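Local coordinates for protein DynE8 (Micromonospora chersina, PDB 4AMM) that forms the acyltransferase domain of an iterative enediyne polyketide synthase and probably transfers acyl units in dynemicin biosynthesis, at residues G18-V23 against A66-A71; L345-V348 against L354-L357; G88-V93 against G381-F386; G174-E179 against A276-L281. All blocks are in the same frame, centred on the assembly; numbering follows the deposited sequence. Where two conformers were deposited one is given.

Contact 1 of 4, residues G18-V23 against A66-A71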
loop_
_atom_site.group_PDB
_atom_site.type_symbol
_atom_site.label_atom_id
_atom_site.label_comp_id
_atom_site.label_asym_id
_atom_site.label_seq_id
_atom_site.Cartn_x
_atom_site.Cartn_y
_atom_site.Cartn_z
ATOM N N GLY A 18 33.264 -6.742 0.431
ATOM C CA GLY A 18 33.929 -8.039 0.581
ATOM C C GLY A 18 32.993 -9.208 0.791
ATOM O O GLY A 18 33.068 -10.244 0.088
ATOM N N LEU A 19 31.994 -9.036 1.692
ATOM C CA LEU A 19 31.029 -10.064 1.906
ATOM C C LEU A 19 30.180 -10.383 0.662
ATOM O O LEU A 19 29.966 -11.550 0.312
ATOM C CB LEU A 19 30.141 -9.629 3.074
ATOM C CG LEU A 19 28.985 -10.583 3.331
ATOM C CD1 LEU A 19 29.433 -11.983 3.635
ATOM C CD2 LEU A 19 28.130 -10.017 4.505
ATOM N N LEU A 20 29.679 -9.307 0.043
ATOM C CA LEU A 20 28.878 -9.511 -1.143
ATOM C C LEU A 20 29.648 -10.237 -2.283
ATOM O O LEU A 20 29.092 -11.022 -3.014
ATOM C CB LEU A 20 28.277 -8.215 -1.655
ATOM C CG LEU A 20 27.278 -7.549 -0.683
ATOM C CD1 LEU A 20 26.674 -6.327 -1.357
ATOM C CD2 LEU A 20 26.173 -8.472 -0.201
ATOM N N THR A 21 30.916 -9.908 -2.404
ATOM C CA THR A 21 31.770 -10.588 -3.397
ATOM C C THR A 21 31.831 -12.086 -3.085
ATOM O O THR A 21 31.721 -12.947 -3.960
ATOM C CB THR A 21 33.179 -9.944 -3.364
ATOM O OG1 THR A 21 33.055 -8.600 -3.786
ATOM C CG2 THR A 21 34.145 -10.687 -4.287
ATOM N N ARG A 22 31.969 -12.437 -1.814
ATOM C CA ARG A 22 32.040 -13.840 -1.457
ATOM C C ARG A 22 30.701 -14.543 -1.580
ATOM O O ARG A 22 30.608 -15.686 -2.020
ATOM C CB ARG A 22 32.601 -13.966 -0.048
ATOM C CG ARG A 22 34.104 -13.607 -0.071
ATOM C CD ARG A 22 34.698 -13.791 1.291
ATOM N NE ARG A 22 36.087 -13.358 1.329
ATOM C CZ ARG A 22 37.122 -14.159 1.075
ATOM N NH1 ARG A 22 36.930 -15.431 0.749
ATOM N NH2 ARG A 22 38.351 -13.691 1.136
ATOM N N VAL A 23 29.613 -13.868 -1.200
ATOM C CA VAL A 23 28.325 -14.492 -1.421
ATOM C C VAL A 23 28.060 -14.705 -2.919
ATOM O O VAL A 23 27.471 -15.721 -3.274
ATOM C CB VAL A 23 27.205 -13.588 -0.822
ATOM C CG1 VAL A 23 25.860 -14.201 -1.114
ATOM C CG2 VAL A 23 27.419 -13.443 0.690
ATOM N N ALA A 66 22.665 -11.706 -10.064
ATOM C CA ALA A 66 22.313 -10.440 -10.700
ATOM C C ALA A 66 22.138 -9.320 -9.659
ATOM O O ALA A 66 22.672 -8.205 -9.847
ATOM C CB ALA A 66 21.013 -10.549 -11.539
ATOM N N ALA A 67 21.368 -9.597 -8.594
ATOM C CA ALA A 67 21.262 -8.594 -7.522
ATOM C C ALA A 67 22.582 -8.183 -6.822
ATOM O O ALA A 67 22.766 -7.005 -6.561
ATOM C CB ALA A 67 20.245 -9.075 -6.451
ATOM N N LEU A 68 23.426 -9.183 -6.567
ATOM C CA LEU A 68 24.736 -8.883 -6.046
ATOM C C LEU A 68 25.573 -7.990 -6.993
ATOM O O LEU A 68 26.245 -7.083 -6.525
ATOM C CB LEU A 68 25.466 -10.171 -5.626
ATOM C CG LEU A 68 24.766 -10.919 -4.458
ATOM C CD1 LEU A 68 25.259 -12.322 -4.356
ATOM C CD2 LEU A 68 24.990 -10.226 -3.104
ATOM N N ASP A 69 25.535 -8.322 -8.285
ATOM C CA ASP A 69 26.247 -7.534 -9.267
ATOM C C ASP A 69 25.815 -6.089 -9.203
ATOM O O ASP A 69 26.664 -5.192 -9.225
ATOM C CB ASP A 69 26.078 -8.122 -10.681
ATOM C CG ASP A 69 26.901 -9.342 -10.893
ATOM O OD1 ASP A 69 27.878 -9.536 -10.169
ATOM O OD2 ASP A 69 26.569 -10.133 -11.805
ATOM N N ARG A 70 24.503 -5.831 -9.138
ATOM C CA ARG A 70 24.031 -4.476 -9.016
ATOM C C ARG A 70 24.477 -3.784 -7.740
ATOM O O ARG A 70 24.886 -2.651 -7.764
ATOM C CB ARG A 70 22.500 -4.427 -9.129
ATOM C CG ARG A 70 21.985 -4.647 -10.542
ATOM C CD ARG A 70 20.475 -4.272 -10.483
ATOM N NE ARG A 70 20.166 -2.859 -10.228
ATOM C CZ ARG A 70 18.881 -2.404 -10.066
ATOM N NH1 ARG A 70 17.901 -3.275 -10.023
ATOM N NH2 ARG A 70 18.589 -1.146 -9.851
ATOM N N ALA A 71 24.393 -4.515 -6.608
ATOM C CA ALA A 71 24.816 -3.925 -5.366
ATOM C C ALA A 71 26.305 -3.600 -5.385
ATOM O O ALA A 71 26.671 -2.503 -4.955
ATOM C CB ALA A 71 24.485 -4.876 -4.224
#
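Leu20 and Leu68 meet between helix 13-27 and helix 61-76, two nearly antiparallel helices on the four-stranded antiparallel sheet of the N-terminal part of the chain. The short helical segments run at 155° to each other, and their axes come to 9.8 Å at closest approach. The two leucines leave their helices in the same way: in each, CG stands anti to the carbonyl carbon and beside the backbone N (chi1 -64° in both), which sends the branched ends into the groove between the helices. There the side chains pass at a slant, and methyl CD2 of Leu20 meets methyl CD2 of Leu68 at 3.6 Å. The two methyls of Leu20 then divide the work, since CD1 goes on to CB of Ala71, one turn beyond Leu68, at 3.9 Å. Leu68 likewise uses both branches. While CD2 faces Leu20, CD1 turns to Val23, whose side chain crosses that of Leu68 at about a right angle. With an alanine in place of Leu68, Leu20 CD2 and Val23 CG1 would probably lose their methyl partners and a gap would open between the helices. No hydrogen bond crosses between the segments, so the contact is purely apolar, and all four touching residues are buried. Phe54 on strand 52-58 meets Leu20, Leu68 and Ala71 from the sheet, and Leu72 and Leu75 continue the contact of Leu20 along helix 61-76. At the Val23 end the meeting is methyl to methyl: Val23 CG1 sits 3.8 Å from Leu68 CD1.

Contact 2 of 4, residues L345-V348 against L354-L357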
loop_
_atom_site.group_PDB
_atom_site.type_symbol
_atom_site.label_atom_id
_atom_site.label_comp_id
_atom_site.label_asym_id
_atom_site.label_seq_id
_atom_site.Cartn_x
_atom_site.Cartn_y
_atom_site.Cartn_z
ATOM N N LEU A 345 8.145 3.274 1.458
ATOM C CA LEU A 345 6.809 2.952 1.962
ATOM C C LEU A 345 6.596 1.468 1.784
ATOM O O LEU A 345 6.955 0.912 0.721
ATOM C CB LEU A 345 5.775 3.727 1.131
ATOM C CG LEU A 345 5.905 5.211 1.292
ATOM C CD1 LEU A 345 5.281 5.982 0.189
ATOM C CD2 LEU A 345 5.338 5.633 2.642
ATOM N N VAL A 346 5.991 0.801 2.728
ATOM C CA VAL A 346 5.650 -0.587 2.623
ATOM C C VAL A 346 4.157 -0.733 2.765
ATOM O O VAL A 346 3.543 -0.263 3.750
ATOM C CB VAL A 346 6.372 -1.421 3.769
ATOM C CG1 VAL A 346 5.890 -2.887 3.686
ATOM C CG2 VAL A 346 7.894 -1.316 3.524
ATOM N N GLU A 347 3.524 -1.307 1.755
ATOM C CA GLU A 347 2.068 -1.579 1.802
ATOM C C GLU A 347 1.767 -2.861 2.558
ATOM O O GLU A 347 2.407 -3.917 2.317
ATOM C CB GLU A 347 1.562 -1.583 0.336
ATOM C CG GLU A 347 0.049 -1.829 0.202
ATOM C CD GLU A 347 -0.420 -1.723 -1.250
ATOM O OE1 GLU A 347 0.415 -1.576 -2.166
ATOM O OE2 GLU A 347 -1.612 -1.583 -1.403
ATOM N N VAL A 348 0.813 -2.735 3.488
ATOM C CA VAL A 348 0.454 -3.849 4.432
ATOM C C VAL A 348 -0.991 -4.325 4.204
ATOM O O VAL A 348 -1.954 -3.832 4.789
ATOM C CB VAL A 348 0.577 -3.284 5.858
ATOM C CG1 VAL A 348 0.409 -4.386 6.960
ATOM C CG2 VAL A 348 1.948 -2.636 6.093
ATOM N N LEU A 354 -1.817 0.458 -3.459
ATOM C CA LEU A 354 -1.253 1.681 -2.997
ATOM C C LEU A 354 0.185 1.914 -3.316
ATOM O O LEU A 354 0.656 3.052 -3.373
ATOM C CB LEU A 354 -1.402 1.943 -1.444
ATOM C CG LEU A 354 -2.793 2.001 -0.976
ATOM C CD1 LEU A 354 -2.750 2.471 0.533
ATOM C CD2 LEU A 354 -3.535 3.127 -1.753
ATOM N N SER A 355 0.923 0.824 -3.474
ATOM C CA SER A 355 2.292 1.003 -3.908
ATOM C C SER A 355 2.299 1.546 -5.357
ATOM O O SER A 355 3.075 2.381 -5.640
ATOM C CB SER A 355 3.159 -0.256 -3.788
ATOM O OG SER A 355 2.479 -1.364 -4.320
ATOM N N ALA A 356 1.360 1.054 -6.176
ATOM C CA ALA A 356 1.218 1.629 -7.538
ATOM C C ALA A 356 0.857 3.145 -7.434
ATOM O O ALA A 356 1.435 3.965 -8.124
ATOM C CB ALA A 356 0.128 0.898 -8.258
ATOM N N LEU A 357 -0.137 3.487 -6.560
ATOM C CA LEU A 357 -0.477 4.946 -6.429
ATOM C C LEU A 357 0.707 5.781 -5.908
ATOM O O LEU A 357 0.966 6.873 -6.312
ATOM C CB LEU A 357 -1.668 5.206 -5.505
ATOM C CG LEU A 357 -2.960 4.644 -5.931
ATOM C CD1 LEU A 357 -4.096 4.890 -4.954
ATOM C CD2 LEU A 357 -3.418 5.070 -7.304
#
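Glu347 reaches from the end of strand 344-347 to Leu354 and Ser355 in the first turn of helix 353-360, within a beta-alpha-beta unit whose second strand, 365-367, lies beside the first in the parallel sheet. Hydrogen bonds to the backbone carry the contact. Leu354 N donates to Glu347 OE2 at 2.9 Å in a fairly straight bond (162° at the hydrogen), approaching on the syn side of the carboxylate and somewhat out of its plane. Ser355 N donates to Glu347 OE1 at 2.8 Å, but comes from well above that plane, 48° out of it. Each carboxylate oxygen thus grips one N-H of adjacent residues, which limits rotation of the group about its last bond. An extended side chain makes this possible: CG lies anti to the backbone N (chi1 -179°) and the chain runs straight on beyond it. Both N-H groups belong to the start of the helix, so the helix dipole probably helps to stabilise negative charge on this buried acid. Of the side-chain polar groups, Ser355 OG comes near Glu347 OE1, but Ser355 is modelled in two conformers and this contact is doubtful. Van der Waals contact is slight: the side chain of Leu354 crosses that of Glu347 at about a right angle and lies against its carboxylate. Further out, Pro104 and Ser367 pack against Glu347, while Leu102 and Phe333 touch Leu354. The flank of the carboxylate is finished by a carbon: Leu354 CB rests 3.5 Å from Glu347 OE2, the oxygen that its own backbone N holds.

Contact 3 of 4, residues G88-V93 against G381-F386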
loop_
_atom_site.group_PDB
_atom_site.type_symbol
_atom_site.label_atom_id
_atom_site.label_comp_id
_atom_site.label_asym_id
_atom_site.label_seq_id
_atom_site.Cartn_x
_atom_site.Cartn_y
_atom_site.Cartn_z
ATOM N N GLY A 88 12.856 -5.694 -6.161
ATOM C CA GLY A 88 13.017 -6.302 -4.812
ATOM C C GLY A 88 14.459 -6.265 -4.282
ATOM O O GLY A 88 14.863 -7.214 -3.601
ATOM N N LEU A 89 15.188 -5.200 -4.593
ATOM C CA LEU A 89 16.601 -5.106 -4.293
ATOM C C LEU A 89 16.833 -3.876 -3.518
ATOM O O LEU A 89 16.433 -2.788 -3.922
ATOM C CB LEU A 89 17.434 -5.013 -5.616
ATOM C CG LEU A 89 18.871 -4.607 -5.333
ATOM C CD1 LEU A 89 19.582 -5.620 -4.401
ATOM C CD2 LEU A 89 19.570 -4.491 -6.707
ATOM N N PHE A 90 17.448 -4.017 -2.306
ATOM C CA PHE A 90 17.588 -2.891 -1.428
ATOM C C PHE A 90 18.947 -2.922 -0.756
ATOM O O PHE A 90 19.378 -3.985 -0.263
ATOM C CB PHE A 90 16.519 -2.873 -0.354
ATOM C CG PHE A 90 15.121 -2.971 -0.888
ATOM C CD1 PHE A 90 14.406 -1.790 -1.268
ATOM C CD2 PHE A 90 14.531 -4.177 -1.058
ATOM C CE1 PHE A 90 13.128 -1.904 -1.778
ATOM C CE2 PHE A 90 13.283 -4.281 -1.531
ATOM C CZ PHE A 90 12.616 -3.114 -1.920
ATOM N N LEU A 91 19.680 -1.800 -0.812
ATOM C CA LEU A 91 21.052 -1.691 -0.232
ATOM C C LEU A 91 21.126 -0.385 0.462
ATOM O O LEU A 91 20.866 0.670 -0.145
ATOM C CB LEU A 91 22.070 -1.797 -1.370
ATOM C CG LEU A 91 23.532 -1.539 -1.050
ATOM C CD1 LEU A 91 23.957 -0.174 -0.457
ATOM C CD2 LEU A 91 24.200 -2.547 -0.302
ATOM N N VAL A 92 21.544 -0.418 1.742
ATOM C CA VAL A 92 21.599 0.832 2.502
ATOM C C VAL A 92 22.832 0.800 3.365
ATOM O O VAL A 92 22.973 -0.134 4.158
ATOM C CB VAL A 92 20.332 0.990 3.391
ATOM C CG1 VAL A 92 20.389 2.220 4.187
ATOM C CG2 VAL A 92 19.069 1.046 2.545
ATOM N N VAL A 93 23.714 1.793 3.154
ATOM C CA VAL A 93 24.868 2.011 4.049
ATOM C C VAL A 93 24.583 3.342 4.790
ATOM O O VAL A 93 24.210 4.314 4.178
ATOM C CB VAL A 93 26.158 2.138 3.199
ATOM C CG1 VAL A 93 27.371 2.452 4.129
ATOM C CG2 VAL A 93 26.397 0.911 2.421
ATOM N N GLY A 381 8.857 -7.041 0.446
ATOM C CA GLY A 381 8.496 -6.168 1.532
ATOM C C GLY A 381 9.373 -6.433 2.745
ATOM O O GLY A 381 9.757 -5.451 3.395
ATOM N N THR A 382 9.699 -7.682 3.049
ATOM C CA THR A 382 10.531 -7.930 4.232
ATOM C C THR A 382 11.949 -7.512 3.909
ATOM O O THR A 382 12.667 -6.957 4.782
ATOM C CB THR A 382 10.452 -9.386 4.644
ATOM O OG1 THR A 382 9.058 -9.707 4.899
ATOM C CG2 THR A 382 11.183 -9.618 5.942
ATOM N N ALA A 383 12.430 -7.689 2.664
ATOM C CA ALA A 383 13.773 -7.218 2.280
ATOM C C ALA A 383 13.811 -5.710 2.442
ATOM O O ALA A 383 14.846 -5.176 2.957
ATOM C CB ALA A 383 14.052 -7.570 0.758
ATOM N N ALA A 384 12.807 -4.946 2.051
ATOM C CA ALA A 384 12.771 -3.535 2.175
ATOM C C ALA A 384 12.862 -3.157 3.668
ATOM O O ALA A 384 13.647 -2.249 4.027
ATOM C CB ALA A 384 11.489 -2.915 1.548
ATOM N N LEU A 385 12.029 -3.784 4.524
ATOM C CA LEU A 385 12.041 -3.435 5.977
ATOM C C LEU A 385 13.434 -3.719 6.485
ATOM O O LEU A 385 13.914 -2.919 7.367
ATOM C CB LEU A 385 11.036 -4.295 6.648
ATOM C CG LEU A 385 9.547 -3.940 6.344
ATOM C CD1 LEU A 385 8.599 -4.953 6.859
ATOM C CD2 LEU A 385 9.172 -2.600 6.995
ATOM N N PHE A 386 14.071 -4.821 6.136
ATOM C CA PHE A 386 15.385 -5.150 6.710
ATOM C C PHE A 386 16.417 -4.174 6.234
ATOM O O PHE A 386 17.168 -3.586 7.027
ATOM C CB PHE A 386 15.773 -6.615 6.394
ATOM C CG PHE A 386 17.135 -6.994 6.929
ATOM C CD1 PHE A 386 17.219 -7.454 8.254
ATOM C CD2 PHE A 386 18.260 -6.837 6.171
ATOM C CE1 PHE A 386 18.477 -7.771 8.785
ATOM C CE2 PHE A 386 19.514 -7.123 6.689
ATOM C CZ PHE A 386 19.618 -7.641 8.024
#
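The ring of Phe90 lies flat against helix 376-387 at Ala384. Ala384 CB stands over one face in a CH-pi contact, 3.8 Å from the centroid of the Phe90 ring and only 16° off the normal. The helix backbone shares that face, for Ala384 CA is 3.7 Å above the plane of the Phe90 ring, over its centre, and Ala384 N approaches Phe90 CD2 to 3.6 Å. Ala383 adds its methyl obliquely, with CB 3.9 Å from Phe90 CD2. Two small residues in succession thus let the ring settle close to the helix main chain. What places the ring is its torsion: CG is anti to the carbonyl carbon and beside the backbone N (chi1 -53°), which carries the ring from the strand across to the helix. Strand 89-92 is itself held by its neighbours in the antiparallel sheet, Phe90 through backbone bonds with Ala55, and Leu83 of strand 81-84 touches the ring as well. At the start of the strand Gly88 takes a positive phi, 65°, and together with Leu89 faces Asp84 in a G1 beta bulge. On the helix, Thr382 OG1 is hydrogen-bonded to Met378 O and to Trp161 NE1, while Phe386 makes a cation-pi contact with Arg53 of strand 52-58. Leu89, whose side chain leaves the strand in the opposite sense to Phe90, packs on helix 61-76. The sheet is therefore sandwiched between helices, and a helix from the far end of the chain covers one face of the N-terminal antiparallel sheet, an alpha/beta sandwich.

Contact 4 of 4, residues G174-E179 against A276-L281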
loop_
_atom_site.group_PDB
_atom_site.type_symbol
_atom_site.label_atom_id
_atom_site.label_comp_id
_atom_site.label_asym_id
_atom_site.label_seq_id
_atom_site.Cartn_x
_atom_site.Cartn_y
_atom_site.Cartn_z
ATOM N N GLY A 174 -3.934 5.109 5.597
ATOM C CA GLY A 174 -4.850 4.131 4.980
ATOM C C GLY A 174 -5.758 4.835 3.989
ATOM O O GLY A 174 -6.253 5.929 4.259
ATOM N N HIS A 175 -5.944 4.194 2.824
ATOM C CA HIS A 175 -6.830 4.724 1.740
ATOM C C HIS A 175 -8.246 4.234 1.962
ATOM O O HIS A 175 -8.536 3.060 1.828
ATOM C CB HIS A 175 -6.273 4.173 0.421
ATOM C CG HIS A 175 -6.718 4.919 -0.810
ATOM N ND1 HIS A 175 -8.009 4.767 -1.327
ATOM C CD2 HIS A 175 -6.034 5.727 -1.673
ATOM C CE1 HIS A 175 -8.074 5.483 -2.444
ATOM N NE2 HIS A 175 -6.911 6.081 -2.672
ATOM N N SER A 176 -9.130 5.196 2.285
ATOM C CA SER A 176 -10.580 4.861 2.464
ATOM C C SER A 176 -10.674 3.721 3.513
ATOM O O SER A 176 -10.334 3.964 4.721
ATOM C CB SER A 176 -11.236 4.548 1.132
ATOM O OG SER A 176 -12.642 4.421 1.464
ATOM N N LEU A 177 -11.163 2.550 3.182
ATOM C CA LEU A 177 -11.230 1.417 4.070
ATOM C C LEU A 177 -9.944 1.215 4.881
ATOM O O LEU A 177 -9.980 0.804 6.060
ATOM C CB LEU A 177 -11.528 0.131 3.248
ATOM C CG LEU A 177 -11.489 -1.187 4.007
ATOM C CD1 LEU A 177 -12.586 -1.246 5.108
ATOM C CD2 LEU A 177 -11.614 -2.307 3.009
ATOM N N GLY A 178 -8.803 1.385 4.205
ATOM C CA GLY A 178 -7.517 1.144 4.914
ATOM C C GLY A 178 -7.309 2.036 6.119
ATOM O O GLY A 178 -6.457 1.644 6.947
ATOM N N GLU A 179 -7.982 3.157 6.236
ATOM C CA GLU A 179 -7.795 3.975 7.460
ATOM C C GLU A 179 -8.202 3.139 8.658
ATOM O O GLU A 179 -7.665 3.358 9.741
ATOM C CB GLU A 179 -8.613 5.226 7.346
ATOM C CG GLU A 179 -8.248 6.261 8.476
ATOM C CD GLU A 179 -8.094 7.660 7.954
ATOM O OE1 GLU A 179 -7.602 7.882 6.827
ATOM O OE2 GLU A 179 -8.392 8.648 8.709
ATOM N N ALA A 276 -21.542 5.613 -6.258
ATOM C CA ALA A 276 -20.731 6.839 -6.182
ATOM C C ALA A 276 -20.110 6.899 -4.788
ATOM O O ALA A 276 -20.546 7.714 -3.940
ATOM C CB ALA A 276 -21.628 8.059 -6.471
ATOM N N PHE A 277 -19.100 6.029 -4.536
ATOM C CA PHE A 277 -18.450 6.093 -3.233
ATOM C C PHE A 277 -17.781 7.443 -3.122
ATOM O O PHE A 277 -17.427 8.117 -4.087
ATOM C CB PHE A 277 -17.375 4.979 -3.220
ATOM C CG PHE A 277 -17.934 3.585 -3.193
ATOM C CD1 PHE A 277 -18.937 3.179 -2.273
ATOM C CD2 PHE A 277 -17.396 2.636 -4.012
ATOM C CE1 PHE A 277 -19.408 1.840 -2.295
ATOM C CE2 PHE A 277 -17.875 1.283 -3.988
ATOM C CZ PHE A 277 -18.837 0.926 -3.131
ATOM N N HIS A 278 -17.634 7.836 -1.864
ATOM C CA HIS A 278 -16.972 9.132 -1.531
ATOM C C HIS A 278 -17.660 10.288 -2.189
ATOM O O HIS A 278 -17.064 11.212 -2.756
ATOM C CB HIS A 278 -15.453 9.042 -1.832
ATOM C CG HIS A 278 -14.791 8.108 -0.907
ATOM N ND1 HIS A 278 -14.650 8.488 0.436
ATOM C CD2 HIS A 278 -14.388 6.826 -0.991
ATOM C CE1 HIS A 278 -14.104 7.481 1.097
ATOM N NE2 HIS A 278 -13.957 6.435 0.264
ATOM N N SER A 279 -19.007 10.301 -2.025
ATOM C CA SER A 279 -19.861 11.379 -2.493
ATOM C C SER A 279 -21.022 11.466 -1.484
ATOM O O SER A 279 -21.284 10.538 -0.743
ATOM C CB SER A 279 -20.389 11.120 -3.925
ATOM O OG SER A 279 -21.547 10.273 -3.905
ATOM N N PRO A 280 -21.820 12.544 -1.599
ATOM C CA PRO A 280 -23.056 12.653 -0.805
ATOM C C PRO A 280 -24.044 11.522 -0.975
ATOM O O PRO A 280 -24.872 11.350 -0.086
ATOM C CB PRO A 280 -23.660 13.977 -1.242
ATOM C CG PRO A 280 -22.421 14.818 -1.624
ATOM C CD PRO A 280 -21.467 13.823 -2.265
ATOM N N LEU A 281 -23.976 10.777 -2.065
ATOM C CA LEU A 281 -24.931 9.624 -2.235
ATOM C C LEU A 281 -24.656 8.535 -1.249
ATOM O O LEU A 281 -25.445 7.603 -1.080
ATOM C CB LEU A 281 -24.876 9.043 -3.652
ATOM C CG LEU A 281 -25.359 10.091 -4.625
ATOM C CD1 LEU A 281 -25.268 9.526 -5.996
ATOM C CD2 LEU A 281 -26.857 10.532 -4.290
#
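The sequence Gly174-His175-Ser176-Leu177-Gly178 fits the GxSxG nucleophile elbow, and Ser176 at its tip meets His278 as in the Ser-His catalytic dyad of acyltransferases. Ser176 OG and His278 NE2 are 2.7 Å apart and hydrogen-bonded. The hydroxyl lies at the edge of the imidazole, in its plane, so the ring is pointed at it and not laid over it. On the serine side, OG is anti to the backbone N (chi1 -173°), aimed at the loop that follows strand 268-270. Ser176 itself has the strained backbone of an elbow, with phi 55° and psi -117°. The glycines fit that tight turn: a CB on Gly174 would collide with Gly178 C, and one on Gly178 would be crowded by His175 N. A second shell positions the pair. His278 ND1 is bound by Gly329 O, which, with the bond at NE2, helps to fix the ring's rotation, and Ser176 OG is also bonded to Arg201 NH2. Val331 touches both side chains. Were His278 an alanine, Ser176 OG would probably lose its ring-nitrogen partner and Gly329 O its mate. The loop carrying the histidine is tied just beyond it by Ser279, whose OG donates to Ala276 O at 2.7 Å and accepts from Leu281 N at 3.1 Å, an ST turn. His175 NE2 is held by Asn240 OD1. A serine on a sharp strand-to-helix turn, met by a histidine from a separate loop, is the probable active site of this acyltransferase fold, and His275 to His278 reads His-Ala-Phe-His, as in malonyl-specific relatives.

The contacts run across the chain from the N-terminal sheet to the probable active site. Contacts 1 and 3 lie at the antiparallel sheet, contact 1 between two helices packed on it and contact 3 between its strand 89-92 and helix 376-387; their centres are about 14 Å apart, and Arg70 CB packs on Leu89 CD2 at 3.8 Å. Contact 3 touches contact 2 through Val346 and Leu385. Contact 2 sits near the centre of the chain on the parallel sheet, and its Leu354 packs on His175 of contact 4. Contacts 1 and 4 are farthest apart, about 45 Å between centres. Contact 1 closes first along the chain; contacts 4 and then 2 fall between the two segments of contact 3, which thus bridges the N-terminal part and the acyltransferase core.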